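PDB 2C9E: peridinin-chlorophyll A protein, which probably serves as a water-soluble light-harvesting antenna for blue-green light, holding peridinin and chlorophyll a within a shell of helices. Local coordinates for residues W23-D35 against S204-K216. Numbering follows the deposited sequence.
With PID (peridinin), chain D.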
# COMPACT_ATOMS: atom_id res chain seq x y z
N TRP A 23 0.77 -17.14 -3.93
CA TRP A 23 1.07 -15.88 -3.28
C TRP A 23 2.37 -15.25 -3.71
O TRP A 23 2.45 -14.03 -3.85
CB TRP A 23 1.09 -16.05 -1.77
CG TRP A 23 -0.21 -16.52 -1.28
CD1 TRP A 23 -0.53 -17.79 -0.91
CD2 TRP A 23 -1.43 -15.77 -1.22
NE1 TRP A 23 -1.87 -17.89 -0.61
CE2 TRP A 23 -2.45 -16.66 -0.80
CE3 TRP A 23 -1.76 -14.43 -1.47
CZ2 TRP A 23 -3.78 -16.24 -0.62
CZ3 TRP A 23 -3.07 -14.01 -1.30
CH2 TRP A 23 -4.07 -14.93 -0.87
N GLY A 24 3.40 -16.07 -3.92
CA GLY A 24 4.67 -15.50 -4.27
C GLY A 24 5.02 -15.30 -5.74
O GLY A 24 6.00 -14.60 -6.02
N GLY A 25 4.26 -15.88 -6.66
CA GLY A 25 4.61 -15.77 -8.06
C GLY A 25 3.97 -14.63 -8.83
O GLY A 25 3.36 -13.71 -8.24
N SER A 26 4.12 -14.68 -10.16
CA SER A 26 3.53 -13.63 -10.98
C SER A 26 2.13 -14.07 -11.28
O SER A 26 1.84 -14.47 -12.37
CB SER A 26 4.23 -13.42 -12.32
OG SER A 26 3.66 -12.25 -12.99
N SER A 27 1.26 -14.00 -10.30
CA SER A 27 -0.11 -14.43 -10.50
C SER A 27 -0.90 -13.45 -11.39
O SER A 27 -0.36 -12.56 -12.02
CB SER A 27 -0.80 -14.54 -9.14
OG SER A 27 -0.83 -13.26 -8.52
N ALA A 28 -2.20 -13.64 -11.44
CA ALA A 28 -3.04 -12.78 -12.21
C ALA A 28 -3.06 -11.42 -11.48
O ALA A 28 -3.25 -10.37 -12.10
CB ALA A 28 -4.43 -13.40 -12.29
N ILE A 29 -2.82 -11.44 -10.16
CA ILE A 29 -2.80 -10.20 -9.39
C ILE A 29 -1.55 -9.39 -9.72
O ILE A 29 -1.65 -8.20 -10.00
CB ILE A 29 -2.84 -10.50 -7.89
CG1 ILE A 29 -4.19 -11.10 -7.54
CG2 ILE A 29 -2.61 -9.27 -7.06
CD1 ILE A 29 -5.22 -10.06 -7.23
N ALA A 30 -0.38 -10.03 -9.71
CA ALA A 30 0.88 -9.33 -10.00
C ALA A 30 0.77 -8.63 -11.35
O ALA A 30 1.19 -7.49 -11.51
CB ALA A 30 2.07 -10.33 -10.00
N LYS A 31 0.21 -9.33 -12.33
CA LYS A 31 0.09 -8.78 -13.69
C LYS A 31 -1.00 -7.74 -13.76
O LYS A 31 -0.86 -6.76 -14.50
CB LYS A 31 -0.19 -9.89 -14.73
CG LYS A 31 0.91 -10.92 -14.74
CD LYS A 31 0.58 -12.15 -15.58
CE LYS A 31 1.81 -13.00 -15.72
NZ LYS A 31 1.58 -13.94 -16.84
N TYR A 32 -2.08 -7.93 -13.00
CA TYR A 32 -3.11 -6.90 -13.03
C TYR A 32 -2.58 -5.57 -12.45
O TYR A 32 -2.78 -4.53 -13.04
CB TYR A 32 -4.34 -7.33 -12.25
CG TYR A 32 -5.26 -6.20 -11.94
CD1 TYR A 32 -6.23 -5.79 -12.87
CD2 TYR A 32 -5.15 -5.48 -10.73
CE1 TYR A 32 -7.05 -4.69 -12.63
CE2 TYR A 32 -5.98 -4.35 -10.47
CZ TYR A 32 -6.94 -3.97 -11.42
OH TYR A 32 -7.79 -2.89 -11.19
N ILE A 33 -1.90 -5.60 -11.30
CA ILE A 33 -1.38 -4.36 -10.72
C ILE A 33 -0.37 -3.69 -11.65
O ILE A 33 -0.44 -2.48 -11.89
CB ILE A 33 -0.72 -4.58 -9.36
CG1 ILE A 33 -1.73 -5.19 -8.39
CG2 ILE A 33 -0.19 -3.26 -8.83
CD1 ILE A 33 -1.15 -5.73 -7.11
N ALA A 34 0.52 -4.50 -12.22
CA ALA A 34 1.53 -4.06 -13.16
C ALA A 34 0.94 -3.34 -14.35
O ALA A 34 1.50 -2.32 -14.78
CB ALA A 34 2.31 -5.22 -13.66
N ASP A 35 -0.17 -3.85 -14.90
CA ASP A 35 -0.76 -3.21 -16.07
C ASP A 35 -2.03 -2.42 -15.85
O ASP A 35 -2.54 -1.83 -16.81
CB ASP A 35 -1.08 -4.23 -17.18
CG ASP A 35 0.12 -5.08 -17.59
OD1 ASP A 35 1.30 -4.62 -17.54
OD2 ASP A 35 -0.15 -6.23 -18.00
N SER A 204 6.34 -1.02 -13.20
CA SER A 204 5.39 -2.05 -13.55
C SER A 204 6.10 -3.37 -13.72
O SER A 204 5.64 -4.41 -13.22
CB SER A 204 4.66 -1.72 -14.86
OG SER A 204 3.73 -0.69 -14.62
N LYS A 205 7.23 -3.34 -14.43
CA LYS A 205 7.91 -4.60 -14.62
C LYS A 205 8.34 -5.20 -13.27
O LYS A 205 8.20 -6.41 -13.09
CB LYS A 205 9.08 -4.46 -15.60
CG LYS A 205 9.81 -5.79 -15.91
CD LYS A 205 8.91 -7.05 -16.08
CE LYS A 205 8.43 -7.36 -17.54
NZ LYS A 205 7.30 -6.51 -18.12
N TYR A 206 8.80 -4.35 -12.34
CA TYR A 206 9.22 -4.81 -11.00
C TYR A 206 8.04 -5.49 -10.28
O TYR A 206 8.15 -6.62 -9.78
CB TYR A 206 9.72 -3.62 -10.18
CG TYR A 206 10.27 -4.03 -8.83
CD1 TYR A 206 11.52 -4.61 -8.72
CD2 TYR A 206 9.48 -3.93 -7.67
CE1 TYR A 206 11.99 -5.12 -7.50
CE2 TYR A 206 9.95 -4.43 -6.42
CZ TYR A 206 11.20 -5.02 -6.36
OH TYR A 206 11.68 -5.48 -5.15
N ILE A 207 6.89 -4.81 -10.25
CA ILE A 207 5.72 -5.36 -9.61
C ILE A 207 5.29 -6.69 -10.24
O ILE A 207 4.92 -7.64 -9.54
CB ILE A 207 4.56 -4.34 -9.70
CG1 ILE A 207 4.88 -3.10 -8.83
CG2 ILE A 207 3.23 -5.02 -9.38
CD1 ILE A 207 3.87 -1.96 -8.99
N GLU A 208 5.34 -6.77 -11.56
CA GLU A 208 4.96 -7.99 -12.27
C GLU A 208 5.86 -9.23 -12.03
O GLU A 208 5.38 -10.39 -11.90
CB GLU A 208 4.98 -7.73 -13.77
CG GLU A 208 4.39 -8.85 -14.56
CD GLU A 208 4.71 -8.78 -16.05
OE1 GLU A 208 4.84 -7.67 -16.64
OE2 GLU A 208 4.81 -9.87 -16.64
N THR A 209 7.16 -8.99 -11.95
CA THR A 209 8.11 -10.09 -11.86
C THR A 209 8.99 -10.21 -10.64
O THR A 209 9.62 -11.24 -10.46
CB THR A 209 9.09 -10.02 -13.04
OG1 THR A 209 9.85 -8.81 -12.89
CG2 THR A 209 8.36 -9.95 -14.43
N ALA A 210 9.09 -9.18 -9.81
CA ALA A 210 10.01 -9.21 -8.68
C ALA A 210 9.83 -10.36 -7.72
O ALA A 210 10.75 -11.12 -7.44
CB ALA A 210 9.95 -7.89 -7.93
N SER A 211 8.64 -10.48 -7.18
CA SER A 211 8.40 -11.53 -6.21
C SER A 211 8.69 -12.93 -6.72
O SER A 211 9.34 -13.73 -6.04
CB SER A 211 6.94 -11.47 -5.73
OG SER A 211 6.65 -12.48 -4.78
N ALA A 212 8.20 -13.24 -7.92
CA ALA A 212 8.41 -14.59 -8.44
C ALA A 212 9.88 -15.03 -8.37
O ALA A 212 10.15 -16.19 -8.15
CB ALA A 212 7.90 -14.68 -9.85
N LYS A 213 10.81 -14.08 -8.51
CA LYS A 213 12.23 -14.39 -8.48
C LYS A 213 12.76 -14.70 -7.11
O LYS A 213 13.73 -15.44 -6.99
CB LYS A 213 13.06 -13.25 -9.04
CG LYS A 213 12.85 -12.90 -10.52
CD LYS A 213 13.88 -11.85 -10.90
CE LYS A 213 13.59 -11.24 -12.22
NZ LYS A 213 13.61 -9.74 -12.11
N ASN A 214 12.14 -14.15 -6.06
CA ASN A 214 12.63 -14.39 -4.71
C ASN A 214 11.50 -14.09 -3.76
O ASN A 214 11.51 -13.07 -3.07
CB ASN A 214 13.80 -13.45 -4.42
CG ASN A 214 14.61 -13.87 -3.24
OD1 ASN A 214 14.12 -14.61 -2.36
ND2 ASN A 214 15.85 -13.41 -3.19
N PRO A 215 10.50 -14.97 -3.73
CA PRO A 215 9.31 -14.84 -2.91
C PRO A 215 9.58 -14.62 -1.44
O PRO A 215 8.95 -13.75 -0.78
CB PRO A 215 8.54 -16.15 -3.18
CG PRO A 215 9.02 -16.58 -4.55
CD PRO A 215 10.50 -16.24 -4.48
N LYS A 216 10.51 -15.41 -0.89
CA LYS A 216 10.80 -15.31 0.54
C LYS A 216 11.39 -13.99 0.91
O LYS A 216 11.04 -13.42 1.94
CB LYS A 216 11.75 -16.43 1.02
CG LYS A 216 11.06 -17.78 1.19
CD LYS A 216 11.96 -18.73 1.99
CE LYS A 216 11.33 -20.12 2.13
NZ LYS A 216 12.21 -21.09 2.90
C1 PID D . -16.93 -14.96 -9.68
C2 PID D . -18.21 -15.38 -10.41
C3 PID D . -19.35 -15.46 -9.39
C4 PID D . -19.00 -16.52 -8.34
C5 PID D . -17.81 -16.13 -7.46
C6 PID D . -16.70 -15.40 -8.23
C7 PID D . -15.41 -15.58 -7.73
C8 PID D . -14.62 -14.62 -7.10
C9 PID D . -13.33 -14.85 -6.60
C10 PID D . -12.59 -16.03 -6.62
C11 PID D . -12.56 -13.92 -6.02
C12 PID D . -11.37 -14.46 -5.73
C13 PID D . -10.26 -13.71 -5.32
C14 PID D . -8.97 -14.15 -5.04
C15 PID D . -7.99 -13.21 -4.72
C16 PID D . -6.63 -13.47 -4.52
C17 PID D . -5.74 -12.42 -4.28
C18 PID D . -4.36 -12.58 -4.19
C19 PID D . -3.50 -11.49 -4.02
C20 PID D . -2.11 -11.64 -4.05
C21 PID D . -1.15 -10.63 -3.93
C22 PID D . 0.20 -10.95 -4.06
C23 PID D . 1.22 -10.12 -4.01
C24 PID D . 2.27 -9.33 -4.07
C25 PID D . 3.11 -8.98 -2.82
C26 PID D . 3.70 -7.56 -2.90
C27 PID D . 4.39 -7.26 -4.23
C28 PID D . 3.34 -7.39 -5.34
C29 PID D . 2.76 -8.81 -5.43
C30 PID D . 5.83 -5.47 -4.94
C31 PID D . 6.51 -4.14 -4.65
CM1 PID D . -15.74 -14.72 -10.61
CM2 PID D . -17.29 -17.42 -6.82
CM3 PID D . -18.32 -15.21 -6.34
CM4 PID D . -8.61 -15.63 -5.16
CM5 PID D . -1.57 -9.20 -3.60
CM6 PID D . 2.27 -9.05 -1.54
CM7 PID D . 4.25 -9.99 -2.73
CM8 PID D . 1.62 -8.78 -6.45
O1 PID D . -17.07 -14.06 -8.58
O2 PID D . -20.55 -15.86 -10.06
O3 PID D . -12.99 -17.14 -6.98
O4 PID D . -11.37 -15.78 -6.08
O5 PID D . 3.78 -9.69 -5.89
O6 PID D . 4.87 -5.91 -4.08
O7 PID D . 6.21 -6.15 -5.90
O HOH W 1 5.28 -12.62 -15.51
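The E208 carboxylate, whose CB-CG stem lies against A34 and S26, takes K205 NZ onto its OE1 from above its plane, a salt bridge within one helix, while a water donates to both OE2 and S26 OG. The Y206 ring meets peridinin C31 at its edge, and W23 approaches the polyene obliquely, CZ3 to C18 at 3.5 Å.

Three serines bond to backbone carbonyls across the interface, each short enough to reach one without forcing the two segments apart. With chi1 at -173°, S26 OG is swung away from its own N and reaches E208 O, donating to it at 2.8 Å, tilted from the carbonyl plane; S204 OG donates to A34 O at 2.8 Å within that plane. S211 OG donates to G24 O, though the modelled separation is doubtfully short.

Small residues allow the close approach. G24, lacking a CB, lets P215 CB come within 4.1 Å of G24 CA, and A212 CB lies 3.9 Å from G25 CA. A34 CB packs on E208 CB at 3.7 Å, while I33 and I207 meet through their CG2 methyls, crossing nearly at right angles; I29 CG2 touches peridinin CM5.

The helical segments 28-35 and 204-213 run nearly antiparallel (159°), their axes approaching to 7.8 Å, and so helices 28-39 and 201-213 join the two family regions beside the pigments. Helix 119-128 packs against I29 through L122, and helix 215-231 against Y206 through M218.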